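Local coordinates for protein putative sortase (Streptococcus pneumoniae, PDB 2W1J) that is a class C sortase that probably acts as a transpeptidase, joining pilin subunits covalently during assembly of the pneumococcal pilus fibre, at residues A[135-140]-A[144-149]; A[125-130]-A[172-177]. One frame throughout, in Å; residues are numbered along the deposited sequence. Where two conformers were deposited one is given.

Both contacts are largely buried and reach the eight-stranded beta-barrel of the sortase fold, but hold it differently. In contact 1, a hairpin, strand 135-139 lies between 144-155 and 65-71, closing the barrel; backbone hydrogen bonds zip it, aromatic rings line it, and the face carrying Tyr137, His139 and Val144 is partly exposed. Contact 2 is smaller, made by apolar side chains without hydrogen bonds between its segments: a loop with a 3-10 turn lays one leucine against strand 170-178. In sequence, contact 1 nests inside the loop that contact 2 closes. The two meet in the interior, where Phe136 CD2 lies 4.0 Å from Leu174 CD1 and Tyr147 packs on Val172.

Contact 1: A[135-140]-A[144-149]; sequences KFYVHN and VMAYQV
Phe136 and Tyr147 face each other as an antiparallel hydrogen-bonded pair: Phe136 N gives to Tyr147 O at 3.0 Å, and Tyr147 N returns a bond to Phe136 O. Val138 and Met145 repeat the pattern two residues on, with Val138 N to Met145 O at 2.8 Å and a straight N-H...O angle of 165°. Tyr137 CA, between the two pairs, and Lys135 CA, before the first, make weaker CA-H...O contacts to Met145 O and Tyr147 O. The two strands form a beta hairpin of the sortase beta-barrel, with strand 65-71 bonded along the other side of 135-139; Asn140 OD1 accepts from the backbone N of Lys142 and Glu143 in the turn.

Aromatic packing fills the inward face. With chi1 at 63°, the Phe136 ring swings over its neighbour and takes Tyr147 CB on one face, a CH-pi contact 3.7 Å from the ring centroid. The ring planes are 14° apart but displaced so far that this is hardly a stack, and the Tyr147 hydroxyl reaches on to Asp170. Val149 CG2 touches the edge of Phe136. Beside them, flexible Met145 bends its CE onto Val138 CG1.

On the other face, small Ala146 lets Tyr137 lie close, CE1 to CB 3.6 Å. Val144 CG1 makes a CH-pi contact over the centre of the His139 imidazole, which also stacks with His68 and is hydrogen-bonded through NE2 to Glu70.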
loop_
_atom_site.group_PDB
_atom_site.type_symbol
_atom_site.label_atom_id
_atom_site.label_comp_id
_atom_site.label_asym_id
_atom_site.label_seq_id
_atom_site.Cartn_x
_atom_site.Cartn_y
_atom_site.Cartn_z
ATOM N N LYS A 135 -10.701 7.911 7.386
ATOM C CA LYS A 135 -9.278 8.210 7.216
ATOM C C LYS A 135 -8.401 6.969 7.339
ATOM O O LYS A 135 -8.729 6.007 8.042
ATOM C CB LYS A 135 -8.831 9.286 8.216
ATOM C CG LYS A 135 -9.498 10.651 7.950
ATOM C CD LYS A 135 -9.011 11.724 8.909
ATOM C CE LYS A 135 -9.784 13.021 8.722
ATOM N NZ LYS A 135 -9.400 14.030 9.742
ATOM N N PHE A 136 -7.280 6.989 6.627
ATOM C CA PHE A 136 -6.236 6.016 6.859
ATOM C C PHE A 136 -4.886 6.696 6.759
ATOM O O PHE A 136 -4.780 7.811 6.244
ATOM C CB PHE A 136 -6.367 4.764 5.979
ATOM C CG PHE A 136 -6.250 5.006 4.494
ATOM C CD1 PHE A 136 -5.013 4.954 3.865
ATOM C CD2 PHE A 136 -7.379 5.204 3.720
ATOM C CE1 PHE A 136 -4.908 5.126 2.482
ATOM C CE2 PHE A 136 -7.281 5.371 2.332
ATOM C CZ PHE A 136 -6.045 5.325 1.717
ATOM N N TYR A 137 -3.864 6.042 7.295
ATOM C CA TYR A 137 -2.559 6.664 7.482
ATOM C C TYR A 137 -1.498 5.739 6.931
ATOM O O TYR A 137 -1.473 4.543 7.244
ATOM C CB TYR A 137 -2.313 6.977 8.967
ATOM C CG TYR A 137 -3.369 7.899 9.525
ATOM C CD1 TYR A 137 -3.217 9.281 9.471
ATOM C CD2 TYR A 137 -4.549 7.383 10.044
ATOM C CE1 TYR A 137 -4.209 10.122 9.928
ATOM C CE2 TYR A 137 -5.548 8.218 10.502
ATOM C CZ TYR A 137 -5.364 9.586 10.446
ATOM O OH TYR A 137 -6.339 10.440 10.895
ATOM N N VAL A 138 -0.633 6.289 6.096
ATOM C CA VAL A 138 0.452 5.519 5.513
ATOM C C VAL A 138 1.741 6.001 6.165
ATOM O O VAL A 138 2.088 7.180 6.080
ATOM C CB VAL A 138 0.506 5.710 3.983
ATOM C CG1 VAL A 138 1.703 4.957 3.385
ATOM C CG2 VAL A 138 -0.807 5.249 3.346
ATOM N N HIS A 139 2.419 5.092 6.859
ATOM C CA HIS A 139 3.658 5.388 7.569
ATOM C C HIS A 139 4.831 4.967 6.713
ATOM O O HIS A 139 4.866 3.832 6.233
ATOM C CB HIS A 139 3.731 4.578 8.866
ATOM C CG HIS A 139 2.644 4.882 9.853
ATOM N ND1 HIS A 139 2.909 5.402 11.101
ATOM C CD2 HIS A 139 1.301 4.714 9.792
ATOM C CE1 HIS A 139 1.775 5.548 11.766
ATOM N NE2 HIS A 139 0.782 5.138 10.993
ATOM N N ASN A 140 5.792 5.864 6.537
ATOM C CA ASN A 140 7.038 5.506 5.870
ATOM C C ASN A 140 8.222 5.970 6.714
ATOM O O ASN A 140 8.017 6.474 7.820
ATOM C CB ASN A 140 7.073 5.995 4.412
ATOM C CG ASN A 140 7.045 7.504 4.297
ATOM O OD1 ASN A 140 7.636 8.213 5.113
ATOM N ND2 ASN A 140 6.378 8.004 3.268
ATOM N N VAL A 144 4.291 10.303 8.600
ATOM C CA VAL A 144 2.985 9.682 8.483
ATOM C C VAL A 144 2.152 10.542 7.538
ATOM O O VAL A 144 2.102 11.766 7.689
ATOM C CB VAL A 144 2.301 9.610 9.861
ATOM C CG1 VAL A 144 0.941 8.928 9.744
ATOM C CG2 VAL A 144 3.187 8.867 10.853
ATOM N N MET A 145 1.517 9.911 6.557
ATOM C CA MET A 145 0.680 10.621 5.588
ATOM C C MET A 145 -0.777 10.241 5.791
ATOM O O MET A 145 -1.103 9.055 5.875
ATOM C CB MET A 145 1.091 10.251 4.166
ATOM C CG MET A 145 2.564 10.527 3.877
ATOM S SD MET A 145 2.996 10.210 2.154
ATOM C CE MET A 145 2.639 8.460 2.011
ATOM N N ALA A 146 -1.660 11.234 5.813
ATOM C CA ALA A 146 -3.084 10.999 5.980
ATOM C C ALA A 146 -3.813 11.016 4.646
ATOM O O ALA A 146 -3.564 11.875 3.792
ATOM C CB ALA A 146 -3.684 12.043 6.916
ATOM N N TYR A 147 -4.757 10.082 4.518
ATOM C CA TYR A 147 -5.623 9.966 3.351
ATOM C C TYR A 147 -7.080 9.887 3.791
ATOM O O TYR A 147 -7.376 9.363 4.874
ATOM C CB TYR A 147 -5.239 8.729 2.516
ATOM C CG TYR A 147 -3.931 8.932 1.789
ATOM C CD1 TYR A 147 -2.707 8.740 2.429
ATOM C CD2 TYR A 147 -3.924 9.396 0.473
ATOM C CE1 TYR A 147 -1.508 8.994 1.759
ATOM C CE2 TYR A 147 -2.734 9.669 -0.195
ATOM C CZ TYR A 147 -1.530 9.456 0.450
ATOM O OH TYR A 147 -0.337 9.722 -0.194
ATOM N N GLN A 148 -7.979 10.376 2.946
ATOM C CA GLN A 148 -9.408 10.350 3.238
ATOM C C GLN A 148 -10.131 9.642 2.097
ATOM O O GLN A 148 -9.983 10.014 0.932
ATOM C CB GLN A 148 -9.921 11.771 3.412
ATOM C CG GLN A 148 -11.409 11.869 3.693
ATOM C CD GLN A 148 -11.831 13.318 3.839
ATOM O OE1 GLN A 148 -11.153 14.108 4.488
ATOM N NE2 GLN A 148 -12.936 13.684 3.200
ATOM N N VAL A 149 -10.892 8.607 2.436
ATOM C CA VAL A 149 -11.582 7.815 1.418
ATOM C C VAL A 149 -12.545 8.697 0.637
ATOM O O VAL A 149 -13.388 9.395 1.218
ATOM C CB VAL A 149 -12.343 6.645 2.060
ATOM C CG1 VAL A 149 -13.124 5.878 0.989
ATOM C CG2 VAL A 149 -11.373 5.753 2.817
#

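Contact 2: A[125-130]-A[172-177]; sequences TDLTKL and VTLLTC
An unusual chi1 of -130° on Leu127, combined with chi2 of 54°, spreads its two methyls along strand 170-178, CD1 by Leu174 and CD2 between Leu174 and Thr176. Leu174 has CG anti to its carbonyl carbon (chi1 -48°), which brings CD1 to 4.1 Å from Leu127 CD1; the two leucines meet at about a right angle. Leu174 CB, set by the backbone, lies 3.9 Å from Leu127 CD2. Thr176 offers its methyl, CG2, 3.8 Å from Leu127 CD2. The same CD2 also lies 3.8 Å from Leu174 O, so it rests on the backbone of the strand as well as on its side chains.

Leu174 and Thr176 belong to the TLXTC signature of sortases, carried on strand 170-178. Leu127 opens the 3-10 turn 127-129, in the loop that leads from strand 108-113 to strand 135-139. Backbone bonds from Lys129 N to Asp126 O and from Leu130 N to Leu127 O, the latter 3.1 Å, tighten this turn and present the leucine to the sheet. A branched apolar chain suits the place, since Ile71 of strand 65-71 also packs against Leu127 and Leu174.

Threonine serves two needs at 176: while its methyl joins the apolar cluster, buried OG1 is hydrogen-bonded to Ala114 O and to the hydroxyl of Thr116, tying strand 170-178 to the chain just beyond strand 108-113.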
loop_
_atom_site.group_PDB
_atom_site.type_symbol
_atom_site.label_atom_id
_atom_site.label_comp_id
_atom_site.label_asym_id
_atom_site.label_seq_id
_atom_site.Cartn_x
_atom_site.Cartn_y
_atom_site.Cartn_z
ATOM N N THR A 125 -9.937 -7.847 5.563
ATOM C CA THR A 125 -11.309 -8.363 5.552
ATOM C C THR A 125 -12.353 -7.277 5.802
ATOM O O THR A 125 -13.423 -7.283 5.177
ATOM C CB THR A 125 -11.486 -9.496 6.573
ATOM O OG1 THR A 125 -10.697 -10.606 6.147
ATOM C CG2 THR A 125 -12.958 -9.925 6.674
ATOM N N ASP A 126 -12.065 -6.364 6.725
ATOM C CA ASP A 126 -13.047 -5.343 7.090
ATOM C C ASP A 126 -13.019 -4.098 6.193
ATOM O O ASP A 126 -13.654 -3.091 6.496
ATOM C CB ASP A 126 -12.900 -4.945 8.563
ATOM C CG ASP A 126 -13.415 -6.012 9.518
ATOM O OD1 ASP A 126 -14.272 -6.842 9.125
ATOM O OD2 ASP A 126 -12.951 -6.020 10.676
ATOM N N LEU A 127 -12.309 -4.171 5.070
ATOM C CA LEU A 127 -12.313 -3.046 4.133
ATOM C C LEU A 127 -13.727 -2.705 3.672
ATOM O O LEU A 127 -14.014 -1.547 3.359
ATOM C CB LEU A 127 -11.442 -3.353 2.916
ATOM C CG LEU A 127 -10.407 -2.305 2.523
ATOM C CD1 LEU A 127 -9.467 -1.901 3.666
ATOM C CD2 LEU A 127 -9.607 -2.784 1.314
ATOM N N THR A 128 -14.614 -3.702 3.651
ATOM C CA THR A 128 -15.999 -3.475 3.238
ATOM C C THR A 128 -16.759 -2.574 4.206
ATOM O O THR A 128 -17.850 -2.096 3.876
ATOM C CB THR A 128 -16.790 -4.793 3.109
ATOM O OG1 THR A 128 -16.677 -5.533 4.333
ATOM C CG2 THR A 128 -16.253 -5.624 1.945
ATOM N N LYS A 129 -16.226 -2.390 5.408
ATOM C CA LYS A 129 -16.854 -1.519 6.396
ATOM C C LYS A 129 -16.510 -0.049 6.185
ATOM O O LYS A 129 -17.162 0.828 6.750
ATOM C CB LYS A 129 -16.452 -1.910 7.823
ATOM C CG LYS A 129 -16.962 -3.278 8.256
ATOM C CD LYS A 129 -16.551 -3.646 9.683
ATOM C CE LYS A 129 -17.187 -2.742 10.722
ATOM N NZ LYS A 129 -16.809 -3.178 12.102
ATOM N N LEU A 130 -15.463 0.230 5.411
ATOM C CA LEU A 130 -15.009 1.600 5.238
ATOM C C LEU A 130 -15.994 2.420 4.428
ATOM O O LEU A 130 -16.581 1.944 3.449
ATOM C CB LEU A 130 -13.635 1.632 4.572
ATOM C CG LEU A 130 -12.518 1.036 5.416
ATOM C CD1 LEU A 130 -11.212 1.138 4.643
ATOM C CD2 LEU A 130 -12.430 1.714 6.786
ATOM N N VAL A 172 -3.985 7.025 -2.632
ATOM C CA VAL A 172 -3.610 5.663 -2.267
ATOM C C VAL A 172 -4.882 4.830 -2.367
ATOM O O VAL A 172 -5.934 5.232 -1.855
ATOM C CB VAL A 172 -3.021 5.575 -0.841
ATOM C CG1 VAL A 172 -2.897 4.122 -0.388
ATOM C CG2 VAL A 172 -1.661 6.264 -0.793
ATOM N N THR A 173 -4.786 3.688 -3.041
ATOM C CA THR A 173 -5.889 2.732 -3.089
ATOM C C THR A 173 -5.517 1.480 -2.313
ATOM O O THR A 173 -4.414 0.935 -2.460
ATOM C CB THR A 173 -6.267 2.384 -4.542
ATOM O OG1 THR A 173 -6.779 3.563 -5.179
ATOM C CG2 THR A 173 -7.314 1.261 -4.619
ATOM N N LEU A 174 -6.450 1.048 -1.469
ATOM C CA LEU A 174 -6.372 -0.209 -0.742
ATOM C C LEU A 174 -7.183 -1.237 -1.525
ATOM O O LEU A 174 -8.355 -1.011 -1.845
ATOM C CB LEU A 174 -6.901 -0.020 0.678
ATOM C CG LEU A 174 -6.342 1.206 1.412
ATOM C CD1 LEU A 174 -6.963 1.291 2.796
ATOM C CD2 LEU A 174 -4.835 1.130 1.518
ATOM N N LEU A 175 -6.519 -2.344 -1.861
ATOM C CA LEU A 175 -7.032 -3.333 -2.802
ATOM C C LEU A 175 -7.195 -4.692 -2.125
ATOM O O LEU A 175 -6.255 -5.185 -1.507
ATOM C CB LEU A 175 -6.031 -3.459 -3.956
ATOM C CG LEU A 175 -6.199 -4.581 -4.978
ATOM C CD1 LEU A 175 -7.509 -4.398 -5.723
ATOM C CD2 LEU A 175 -5.030 -4.625 -5.954
ATOM N N THR A 176 -8.374 -5.299 -2.269
ATOM C CA THR A 176 -8.575 -6.663 -1.775
ATOM C C THR A 176 -9.552 -7.403 -2.678
ATOM O O THR A 176 -10.048 -6.842 -3.654
ATOM C CB THR A 176 -9.010 -6.657 -0.300
ATOM O OG1 THR A 176 -8.881 -7.971 0.246
ATOM C CG2 THR A 176 -10.443 -6.164 -0.131
ATOM N N CYS A 177 -9.827 -8.661 -2.355
ATOM C CA CYS A 177 -10.799 -9.430 -3.126
ATOM C C CYS A 177 -12.203 -9.252 -2.572
ATOM O O CYS A 177 -12.386 -8.966 -1.388
ATOM C CB CYS A 177 -10.428 -10.912 -3.138
ATOM S SG CYS A 177 -8.903 -11.238 -4.029
#